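PDB 2P7O: glyoxalase family protein, which probably catalyses the manganese-dependent hydration of the antibiotic fosfomycin, opening its epoxide and so conferring resistance. Local coordinates for residues 69-74 / 116-121; 90-95 / 108-113; 104-109 / 125-130. All blocks are in the same frame, centred on the assembly; numbering follows the deposited sequence.

Three contacts built on or against one sheet, four-stranded within the chain, show how chemistry follows place in a fold. Contact 1, almost wholly buried near the centre of the chain, pairs parallel strands 69-73 and 116-120 and supplies two manganese ligands. Contact 2 lies at the sheet's far margin, where the short strand 93-94 borders strand 106-110; partly buried, it mixes backbone pairing with a lysine-tyrosine bond and apolar packing. Contact 3 shares Y108 and F109 with contact 2, but there strand 106-110 meets a loop through arginines, carboxylates and waters. Contacts 1 and 3 converge on the same metal and water and are joined by a probable hydrogen bond between E118 OE2 and S106 OG, 2.7 Å apart.

Contact 1: residues 69-74 / 116-121. With MN (manganese (II) ion), chain C.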
loop_
_atom_site.group_PDB
_atom_site.type_symbol
_atom_site.label_atom_id
_atom_site.label_comp_id
_atom_site.label_asym_id
_atom_site.label_seq_id
_atom_site.Cartn_x
_atom_site.Cartn_y
_atom_site.Cartn_z
ATOM N N HIS A 69 3.749 5.047 -2.296
ATOM C CA HIS A 69 2.682 4.944 -3.281
ATOM C C HIS A 69 2.425 3.478 -3.629
ATOM O O HIS A 69 3.332 2.620 -3.585
ATOM C CB HIS A 69 3.017 5.664 -4.582
ATOM C CG HIS A 69 4.270 5.257 -5.308
ATOM N ND1 HIS A 69 5.516 5.751 -4.972
ATOM C CD2 HIS A 69 4.483 4.442 -6.370
ATOM C CE1 HIS A 69 6.443 5.226 -5.808
ATOM N NE2 HIS A 69 5.824 4.425 -6.663
ATOM N N ILE A 70 1.206 3.303 -4.124
ATOM C CA ILE A 70 0.766 1.985 -4.655
ATOM C C ILE A 70 0.770 2.142 -6.168
ATOM O O ILE A 70 0.216 3.115 -6.669
ATOM C CB ILE A 70 -0.640 1.659 -4.155
ATOM C CG1 ILE A 70 -0.705 1.593 -2.615
ATOM C CG2 ILE A 70 -1.142 0.356 -4.788
ATOM C CD1 ILE A 70 -2.142 1.648 -2.085
ATOM N N ALA A 71 1.343 1.192 -6.862
ATOM C CA ALA A 71 1.451 1.291 -8.337
ATOM C C ALA A 71 0.694 0.103 -8.939
ATOM O O ALA A 71 0.934 -1.067 -8.556
ATOM C CB ALA A 71 2.937 1.223 -8.709
ATOM N N PHE A 72 -0.203 0.328 -9.883
ATOM C CA PHE A 72 -0.856 -0.730 -10.632
ATOM C C PHE A 72 -0.271 -0.819 -12.048
ATOM O O PHE A 72 0.164 0.191 -12.577
ATOM C CB PHE A 72 -2.367 -0.430 -10.794
ATOM C CG PHE A 72 -3.090 -0.655 -9.460
ATOM C CD1 PHE A 72 -3.409 0.408 -8.639
ATOM C CD2 PHE A 72 -3.496 -1.930 -9.103
ATOM C CE1 PHE A 72 -4.128 0.165 -7.473
ATOM C CE2 PHE A 72 -4.103 -2.190 -7.892
ATOM C CZ PHE A 72 -4.457 -1.123 -7.077
ATOM N N GLN A 73 -0.324 -2.052 -12.578
ATOM C CA GLN A 73 0.190 -2.332 -13.891
ATOM C C GLN A 73 -0.808 -2.025 -15.017
ATOM O O GLN A 73 -1.964 -2.504 -15.019
ATOM C CB GLN A 73 0.614 -3.819 -13.991
ATOM C CG GLN A 73 1.609 -4.047 -15.144
ATOM C CD GLN A 73 2.276 -5.419 -15.069
ATOM O OE1 GLN A 73 2.486 -5.981 -16.148
ATOM N NE2 GLN A 73 2.590 -6.011 -13.896
ATOM N N ILE A 74 -0.325 -1.263 -16.030
ATOM C CA ILE A 74 -1.142 -1.078 -17.248
ATOM C C ILE A 74 -0.218 -1.278 -18.443
ATOM O O ILE A 74 1.017 -1.401 -18.300
ATOM C CB ILE A 74 -1.814 0.305 -17.370
ATOM C CG1 ILE A 74 -0.775 1.448 -17.246
ATOM C CG2 ILE A 74 -2.847 0.454 -16.248
ATOM C CD1 ILE A 74 -1.343 2.800 -17.650
ATOM N N LEU A 116 -0.635 9.022 -2.833
ATOM C CA LEU A 116 -0.006 8.902 -4.150
ATOM C C LEU A 116 -0.242 7.526 -4.778
ATOM O O LEU A 116 -0.102 6.472 -4.153
ATOM C CB LEU A 116 1.480 9.164 -3.964
ATOM C CG LEU A 116 2.263 9.241 -5.290
ATOM C CD1 LEU A 116 1.750 10.372 -6.181
ATOM C CD2 LEU A 116 3.709 9.484 -4.911
ATOM N N PHE A 117 -0.644 7.586 -6.055
ATOM C CA PHE A 117 -0.864 6.358 -6.818
ATOM C C PHE A 117 -0.062 6.480 -8.110
ATOM O O PHE A 117 0.329 7.572 -8.550
ATOM C CB PHE A 117 -2.333 6.271 -7.269
ATOM C CG PHE A 117 -3.252 5.786 -6.150
ATOM C CD1 PHE A 117 -4.005 6.683 -5.398
ATOM C CD2 PHE A 117 -3.352 4.440 -5.844
ATOM C CE1 PHE A 117 -4.849 6.262 -4.365
ATOM C CE2 PHE A 117 -4.181 3.977 -4.825
ATOM C CZ PHE A 117 -4.955 4.897 -4.100
ATOM N N GLU A 118 0.208 5.340 -8.705
ATOM C CA GLU A 118 0.952 5.279 -9.950
ATOM C C GLU A 118 0.278 4.229 -10.838
ATOM O O GLU A 118 -0.072 3.145 -10.397
ATOM C CB GLU A 118 2.415 4.945 -9.661
ATOM C CG GLU A 118 3.311 4.713 -10.874
ATOM C CD GLU A 118 4.724 4.263 -10.562
ATOM O OE1 GLU A 118 5.004 3.971 -9.362
ATOM O OE2 GLU A 118 5.545 4.196 -11.517
ATOM N N LEU A 119 0.135 4.577 -12.117
ATOM C CA LEU A 119 -0.094 3.587 -13.169
ATOM C C LEU A 119 1.201 3.385 -13.964
ATOM O O LEU A 119 1.797 4.340 -14.479
ATOM C CB LEU A 119 -1.220 4.165 -14.054
ATOM C CG LEU A 119 -2.570 4.160 -13.312
ATOM C CD1 LEU A 119 -3.610 4.781 -14.243
ATOM C CD2 LEU A 119 -3.026 2.790 -12.853
ATOM N N HIS A 120 1.705 2.167 -13.913
ATOM C CA HIS A 120 3.066 1.909 -14.365
ATOM C C HIS A 120 2.959 1.013 -15.593
ATOM O O HIS A 120 2.426 -0.093 -15.458
ATOM C CB HIS A 120 3.811 1.241 -13.194
ATOM C CG HIS A 120 5.212 0.783 -13.517
ATOM N ND1 HIS A 120 6.338 1.292 -12.885
ATOM C CD2 HIS A 120 5.677 -0.245 -14.283
ATOM C CE1 HIS A 120 7.409 0.679 -13.346
ATOM N NE2 HIS A 120 7.033 -0.245 -14.229
ATOM N N ALA A 121 3.453 1.448 -16.735
ATOM C CA ALA A 121 3.640 0.504 -17.855
ATOM C C ALA A 121 5.124 0.175 -18.011
ATOM O O ALA A 121 6.024 0.935 -17.624
ATOM C CB ALA A 121 3.186 1.168 -19.149
HETATM MN MN MN C . 6.783 3.438 -8.273
HETATM O O HOH W 1 7.711 3.510 -10.258
#
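The H69 imidazole and the E118 carboxylate cross obliquely, their planes 54° apart, with manganese between their tips; the edge of the H120 ring has water 1 in its plane, and the ring of Y108 meets H69 edge-to-face. H69 NE2 and E118 OE1 each bind the ion at 2.1 Å. The histidine's CG sits crowded between backbone N and carbonyl carbon (chi1 57°), whereas E118 is extended, its CG anti to the backbone N. Metal-bound water 1 donates to E118 OE2 at 2.6 Å, an oxygen that also bonds to S106, while Y67 O holds H69 ND1. Backbone pairing is parallel, weak at the H69 end but regular from I70 O on: F72 N donates to E118 O at 2.9 Å and H120 N to F72 O at 2.8 Å. On the other face I70 CD1 touches F117 CE2 at 4.1 Å, and L119 CD2 lies 3.9 Å from F72 CB. E126 of the same chain and H7 of the second subunit complete the ligand set, and strand 69-73 continues the sheet into that subunit. Such a metal centre, shared between chains, is characteristic of the vicinal oxygen chelate fold of the glyoxalase superfamily.

Contact 2: residues 90-95 / 108-113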
loop_
_atom_site.group_PDB
_atom_site.type_symbol
_atom_site.label_atom_id
_atom_site.label_comp_id
_atom_site.label_asym_id
_atom_site.label_seq_id
_atom_site.Cartn_x
_atom_site.Cartn_y
_atom_site.Cartn_z
ATOM N N GLY A 90 -9.960 15.582 -12.427
ATOM C CA GLY A 90 -9.574 16.853 -11.802
ATOM C C GLY A 90 -8.517 16.668 -10.720
ATOM O O GLY A 90 -7.982 17.697 -10.228
ATOM N N VAL A 91 -8.178 15.428 -10.355
ATOM C CA VAL A 91 -7.158 15.208 -9.327
ATOM C C VAL A 91 -5.772 15.734 -9.669
ATOM O O VAL A 91 -5.463 16.018 -10.820
ATOM C CB VAL A 91 -7.053 13.727 -8.902
ATOM C CG1 VAL A 91 -8.390 13.321 -8.295
ATOM C CG2 VAL A 91 -6.686 12.871 -10.114
ATOM N N GLU A 92 -4.968 15.944 -8.602
ATOM C CA GLU A 92 -3.643 16.530 -8.868
ATOM C C GLU A 92 -2.840 15.426 -9.559
ATOM O O GLU A 92 -2.849 14.265 -9.141
ATOM C CB GLU A 92 -3.033 16.888 -7.518
ATOM C CG GLU A 92 -1.539 17.087 -7.568
ATOM C CD GLU A 92 -0.948 17.753 -6.353
ATOM O OE1 GLU A 92 -1.673 18.561 -5.722
ATOM O OE2 GLU A 92 0.260 17.532 -6.117
ATOM N N MET A 93 -2.108 15.806 -10.607
ATOM C CA MET A 93 -1.307 14.841 -11.334
ATOM C C MET A 93 0.088 15.432 -11.567
ATOM O O MET A 93 0.125 16.608 -11.942
ATOM C CB MET A 93 -1.941 14.563 -12.706
ATOM C CG MET A 93 -1.002 13.738 -13.555
ATOM S SD MET A 93 -1.423 13.644 -15.303
ATOM C CE MET A 93 -2.516 12.217 -15.225
ATOM N N LYS A 94 1.100 14.609 -11.371
ATOM C CA LYS A 94 2.478 14.980 -11.702
ATOM C C LYS A 94 2.690 14.726 -13.206
ATOM O O LYS A 94 2.853 13.551 -13.575
ATOM C CB LYS A 94 3.484 14.195 -10.846
ATOM C CG LYS A 94 3.064 14.201 -9.363
ATOM C CD LYS A 94 4.262 14.003 -8.446
ATOM C CE LYS A 94 4.683 15.337 -7.833
ATOM N NZ LYS A 94 4.374 15.371 -6.375
ATOM N N PRO A 95 2.648 15.766 -14.022
ATOM C CA PRO A 95 2.690 15.688 -15.483
ATOM C C PRO A 95 3.908 14.965 -16.057
ATOM O O PRO A 95 5.043 15.180 -15.653
ATOM C CB PRO A 95 2.657 17.129 -15.977
ATOM C CG PRO A 95 2.290 17.981 -14.809
ATOM C CD PRO A 95 2.504 17.177 -13.546
ATOM N N TYR A 108 1.780 9.403 -12.324
ATOM C CA TYR A 108 1.717 9.575 -10.881
ATOM C C TYR A 108 0.687 10.644 -10.572
ATOM O O TYR A 108 0.736 11.715 -11.198
ATOM C CB TYR A 108 3.088 10.090 -10.429
ATOM C CG TYR A 108 4.159 9.041 -10.310
ATOM C CD1 TYR A 108 5.051 8.823 -11.341
ATOM C CD2 TYR A 108 4.303 8.297 -9.146
ATOM C CE1 TYR A 108 6.048 7.871 -11.250
ATOM C CE2 TYR A 108 5.328 7.355 -9.042
ATOM C CZ TYR A 108 6.209 7.159 -10.095
ATOM O OH TYR A 108 7.218 6.203 -9.977
ATOM N N PHE A 109 -0.222 10.325 -9.662
ATOM C CA PHE A 109 -1.356 11.200 -9.397
ATOM C C PHE A 109 -1.905 10.913 -8.006
ATOM O O PHE A 109 -1.619 9.882 -7.366
ATOM C CB PHE A 109 -2.459 11.021 -10.466
ATOM C CG PHE A 109 -2.964 9.581 -10.556
ATOM C CD1 PHE A 109 -4.186 9.167 -10.057
ATOM C CD2 PHE A 109 -2.176 8.647 -11.184
ATOM C CE1 PHE A 109 -4.614 7.853 -10.156
ATOM C CE2 PHE A 109 -2.571 7.329 -11.345
ATOM C CZ PHE A 109 -3.799 6.944 -10.861
ATOM N N TYR A 110 -2.625 11.846 -7.409
ATOM C CA TYR A 110 -3.099 11.656 -6.035
ATOM C C TYR A 110 -4.591 11.374 -6.043
ATOM O O TYR A 110 -5.197 11.626 -7.082
ATOM C CB TYR A 110 -2.946 12.977 -5.210
ATOM C CG TYR A 110 -1.491 13.355 -5.117
ATOM C CD1 TYR A 110 -0.909 14.028 -6.205
ATOM C CD2 TYR A 110 -0.709 12.981 -4.027
ATOM C CE1 TYR A 110 0.431 14.370 -6.151
ATOM C CE2 TYR A 110 0.656 13.327 -4.007
ATOM C CZ TYR A 110 1.195 13.991 -5.067
ATOM O OH TYR A 110 2.519 14.358 -5.043
ATOM N N ASP A 111 -5.122 10.881 -4.917
ATOM C CA ASP A 111 -6.592 10.783 -4.854
ATOM C C ASP A 111 -7.136 12.074 -4.246
ATOM O O ASP A 111 -6.521 13.130 -4.454
ATOM C CB ASP A 111 -7.102 9.563 -4.099
ATOM C CG ASP A 111 -6.575 9.456 -2.671
ATOM O OD1 ASP A 111 -6.994 8.478 -1.971
ATOM O OD2 ASP A 111 -5.814 10.333 -2.256
ATOM N N PHE A 112 -8.212 11.973 -3.490
ATOM C CA PHE A 112 -8.749 13.189 -2.854
ATOM C C PHE A 112 -8.261 13.291 -1.414
ATOM O O PHE A 112 -8.721 14.182 -0.702
ATOM C CB PHE A 112 -10.282 13.109 -2.862
ATOM C CG PHE A 112 -10.897 13.128 -4.259
ATOM C CD1 PHE A 112 -11.579 12.059 -4.817
ATOM C CD2 PHE A 112 -10.793 14.276 -5.037
ATOM C CE1 PHE A 112 -12.118 12.127 -6.085
ATOM C CE2 PHE A 112 -11.325 14.344 -6.315
ATOM C CZ PHE A 112 -12.028 13.278 -6.844
ATOM N N ASP A 113 -7.340 12.411 -1.002
ATOM C CA ASP A 113 -6.944 12.379 0.422
ATOM C C ASP A 113 -5.425 12.258 0.549
ATOM O O ASP A 113 -4.939 11.589 1.500
ATOM C CB ASP A 113 -7.615 11.143 1.072
ATOM C CG ASP A 113 -9.127 11.362 1.101
ATOM O OD1 ASP A 113 -9.628 12.051 2.023
ATOM O OD2 ASP A 113 -9.844 10.895 0.180
HETATM O O HOH W 2 -6.012 15.329 -5.841
#
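A beta hairpin, formed by strands 93-94 and 106-110, brings the 90-95 and 108-113 segments together and gives the sheet its outermost strand on this side. Backbone bonding is brief. Y110 N donates to E92 O at 3.0 Å, nearly along the C=O axis, and K94 N to Y108 O at 2.9 Å, in the carbonyl plane; between them M93 and F109 form an antiparallel non-hydrogen-bonded pair with their CA atoms 4.1 Å apart. Farther along, where the segments diverge, water 2 takes over the bridging, accepting from E92 N and donating to D111 O.

Apolar contacts gather round V91 and M93. V91 CG1 sits over one face of the F112 ring, 4.1 Å from its centroid, a CH-pi contact in which the two side chains cross at about a right angle. M93 CB packs against F109 CB, and I86 of helix 79-89 covers V91, M93 and F109 together. The carbonyl of Y110, buried beneath V91, has no partner in the model.

Polar side chains make the third group. The extended E92 runs alongside the Y110 ring, its carboxylate turned 70° from the ring plane and OE2 3.2 Å from Y110 CE1. Its other oxygen forms a salt bridge with R65, which also makes a cation-pi contact with Y110. K94 bends at chi3 (103°) and chi4 (110°) to bring its ammonium to the ring's edge, near its plane, where NZ donates to Y110 OH over a very short 2.5 Å.

Contact 3: residues 104-109 / 125-130; sequences GRSIYF and EERLKR. With MN (manganese (II) ion), chain C.
Two arginines and a glutamate tie segment 125-130, a loop running into a 3-10 turn at 128-130, to strand 106-110 and the residues leading into it. In the packed part, the Y108 hydroxyl donates to E126 OE2 at 2.9 Å, approaching from above the carboxylate plane, with the ring turned 65° from it. L128 N bonds to the same oxygen through its anti lone pair, so two donors hold the carboxylate while its other oxygen, OE1, binds manganese at 2.1 Å. Water 1, also on the ion, accepts from R127 N and lies within hydrogen-bonding distance of Y108 OH and E125 O besides E118 OE2, of which it can donate to only two at a time; its binding to the metal probably makes it a stronger donor. R127 CB lies at the edge of the Y108 ring, and the arginine then runs out extended so that NH1 donates to S106 OG at 2.7 Å. R130 grips G104 O end-on with both terminal nitrogens, NH1 at 2.7 Å and NH2 at 2.9 Å, in the carbonyl plane. That same oxygen lies over the centre of the R127 guanidinium, 3.5 Å above its plane. R127 holds E125 OE2 side-on, its NE 2.8 Å away along the anti lone pair.

The looser side is a water-bridged rim. Water 3 joins G104 N to E125 OE2, water 4 joins S106 O to R130 NH1, and R130 NH2 adds a longer salt bridge to E125 OE2.

Around the metal, T9 of the second subunit bonds to E126; R127 NH1 reaches A121 O just beyond strand 116-120, and strand 106-110 lies between strands 116-120 and 93-94, with I107 and F109 facing helix 79-89.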
loop_
_atom_site.group_PDB
_atom_site.type_symbol
_atom_site.label_atom_id
_atom_site.label_comp_id
_atom_site.label_asym_id
_atom_site.label_seq_id
_atom_site.Cartn_x
_atom_site.Cartn_y
_atom_site.Cartn_z
ATOM N N GLY A 104 9.948 3.187 -20.230
ATOM C CA GLY A 104 8.534 2.944 -20.009
ATOM C C GLY A 104 7.980 4.148 -19.259
ATOM O O GLY A 104 8.677 4.946 -18.628
ATOM N N ARG A 105 6.679 4.289 -19.405
ATOM C CA ARG A 105 5.924 5.417 -18.860
ATOM C C ARG A 105 5.137 5.019 -17.621
ATOM O O ARG A 105 4.650 3.908 -17.466
ATOM C CB ARG A 105 4.929 5.854 -19.964
ATOM C CG ARG A 105 5.673 6.146 -21.289
ATOM C CD ARG A 105 4.619 6.422 -22.368
ATOM N NE ARG A 105 3.990 7.739 -22.100
ATOM C CZ ARG A 105 2.972 8.216 -22.785
ATOM N NH1 ARG A 105 2.391 7.450 -23.714
ATOM N NH2 ARG A 105 2.498 9.432 -22.466
ATOM N N SER A 106 5.133 5.964 -16.688
ATOM C CA SER A 106 4.281 5.966 -15.514
ATOM C C SER A 106 3.514 7.292 -15.448
ATOM O O SER A 106 4.008 8.369 -15.837
ATOM C CB SER A 106 5.146 5.738 -14.257
ATOM O OG SER A 106 5.532 4.372 -14.200
ATOM N N ILE A 107 2.327 7.132 -14.861
ATOM C CA ILE A 107 1.517 8.250 -14.426
ATOM C C ILE A 107 1.386 8.274 -12.897
ATOM O O ILE A 107 0.981 7.315 -12.238
ATOM C CB ILE A 107 0.099 8.124 -14.997
ATOM C CG1 ILE A 107 0.076 7.628 -16.450
ATOM C CG2 ILE A 107 -0.647 9.417 -14.810
ATOM C CD1 ILE A 107 -1.350 7.217 -16.873
ATOM N N TYR A 108 1.780 9.403 -12.324
ATOM C CA TYR A 108 1.717 9.575 -10.881
ATOM C C TYR A 108 0.687 10.644 -10.572
ATOM O O TYR A 108 0.736 11.715 -11.198
ATOM C CB TYR A 108 3.088 10.090 -10.429
ATOM C CG TYR A 108 4.159 9.041 -10.310
ATOM C CD1 TYR A 108 5.051 8.823 -11.341
ATOM C CD2 TYR A 108 4.303 8.297 -9.146
ATOM C CE1 TYR A 108 6.048 7.871 -11.250
ATOM C CE2 TYR A 108 5.328 7.355 -9.042
ATOM C CZ TYR A 108 6.209 7.159 -10.095
ATOM O OH TYR A 108 7.218 6.203 -9.977
ATOM N N PHE A 109 -0.222 10.325 -9.662
ATOM C CA PHE A 109 -1.356 11.200 -9.397
ATOM C C PHE A 109 -1.905 10.913 -8.006
ATOM O O PHE A 109 -1.619 9.882 -7.366
ATOM C CB PHE A 109 -2.459 11.021 -10.466
ATOM C CG PHE A 109 -2.964 9.581 -10.556
ATOM C CD1 PHE A 109 -4.186 9.167 -10.057
ATOM C CD2 PHE A 109 -2.176 8.647 -11.184
ATOM C CE1 PHE A 109 -4.614 7.853 -10.156
ATOM C CE2 PHE A 109 -2.571 7.329 -11.345
ATOM C CZ PHE A 109 -3.799 6.944 -10.861
ATOM N N GLU A 125 10.556 -0.741 -12.270
ATOM C CA GLU A 125 11.583 0.083 -11.625
ATOM C C GLU A 125 10.815 1.184 -10.882
ATOM O O GLU A 125 9.633 1.398 -11.214
ATOM C CB GLU A 125 12.484 0.669 -12.731
ATOM C CG GLU A 125 11.611 1.471 -13.698
ATOM C CD GLU A 125 12.367 1.811 -14.988
ATOM O OE1 GLU A 125 13.607 1.604 -15.020
ATOM O OE2 GLU A 125 11.701 2.216 -15.973
ATOM N N GLU A 126 11.499 1.892 -9.971
ATOM C CA GLU A 126 10.834 3.030 -9.336
ATOM C C GLU A 126 11.247 4.275 -10.121
ATOM O O GLU A 126 12.437 4.518 -10.328
ATOM C CB GLU A 126 11.368 3.076 -7.900
ATOM C CG GLU A 126 10.786 4.208 -7.055
ATOM C CD GLU A 126 9.297 4.382 -7.364
ATOM O OE1 GLU A 126 8.564 3.404 -7.227
ATOM O OE2 GLU A 126 8.837 5.508 -7.730
ATOM N N ARG A 127 10.255 5.068 -10.466
ATOM C CA ARG A 127 10.462 6.185 -11.381
ATOM C C ARG A 127 10.364 7.561 -10.739
ATOM O O ARG A 127 10.359 8.582 -11.419
ATOM C CB ARG A 127 9.491 5.950 -12.551
ATOM C CG ARG A 127 9.833 4.631 -13.262
ATOM C CD ARG A 127 8.851 4.375 -14.423
ATOM N NE ARG A 127 9.161 3.206 -15.228
ATOM C CZ ARG A 127 8.258 2.573 -15.988
ATOM N NH1 ARG A 127 6.984 2.988 -16.062
ATOM N NH2 ARG A 127 8.685 1.531 -16.726
ATOM N N LEU A 128 10.313 7.662 -9.417
ATOM C CA LEU A 128 10.202 8.959 -8.740
ATOM C C LEU A 128 11.318 9.917 -9.160
ATOM O O LEU A 128 11.086 11.133 -9.182
ATOM C CB LEU A 128 10.275 8.879 -7.204
ATOM C CG LEU A 128 10.419 10.192 -6.432
ATOM C CD1 LEU A 128 9.056 10.820 -6.162
ATOM C CD2 LEU A 128 11.163 10.094 -5.098
ATOM N N LYS A 129 12.502 9.364 -9.387
ATOM C CA LYS A 129 13.644 10.274 -9.635
ATOM C C LYS A 129 13.420 11.115 -10.893
ATOM O O LYS A 129 14.046 12.144 -11.086
ATOM C CB LYS A 129 14.922 9.459 -9.823
ATOM C CG LYS A 129 14.829 8.454 -10.960
ATOM C CD LYS A 129 16.142 7.698 -11.176
ATOM C CE LYS A 129 15.867 6.400 -11.917
ATOM N NZ LYS A 129 16.017 5.233 -10.996
ATOM N N ARG A 130 12.550 10.637 -11.792
ATOM C CA ARG A 130 12.277 11.345 -13.016
ATOM C C ARG A 130 11.653 12.723 -12.782
ATOM O O ARG A 130 11.649 13.521 -13.719
ATOM C CB ARG A 130 11.271 10.547 -13.852
ATOM C CG ARG A 130 11.912 9.237 -14.348
ATOM C CD ARG A 130 10.892 8.660 -15.367
ATOM N NE ARG A 130 11.338 7.348 -15.854
ATOM C CZ ARG A 130 10.543 6.524 -16.522
ATOM N NH1 ARG A 130 9.270 6.881 -16.796
ATOM N NH2 ARG A 130 11.000 5.340 -16.935
HETATM MN MN MN C . 6.783 3.438 -8.273
HETATM O O HOH W 3 11.887 1.933 -18.730
HETATM O O HOH W 4 7.112 8.630 -16.235
HETATM O O HOH W 1 7.711 3.510 -10.258
#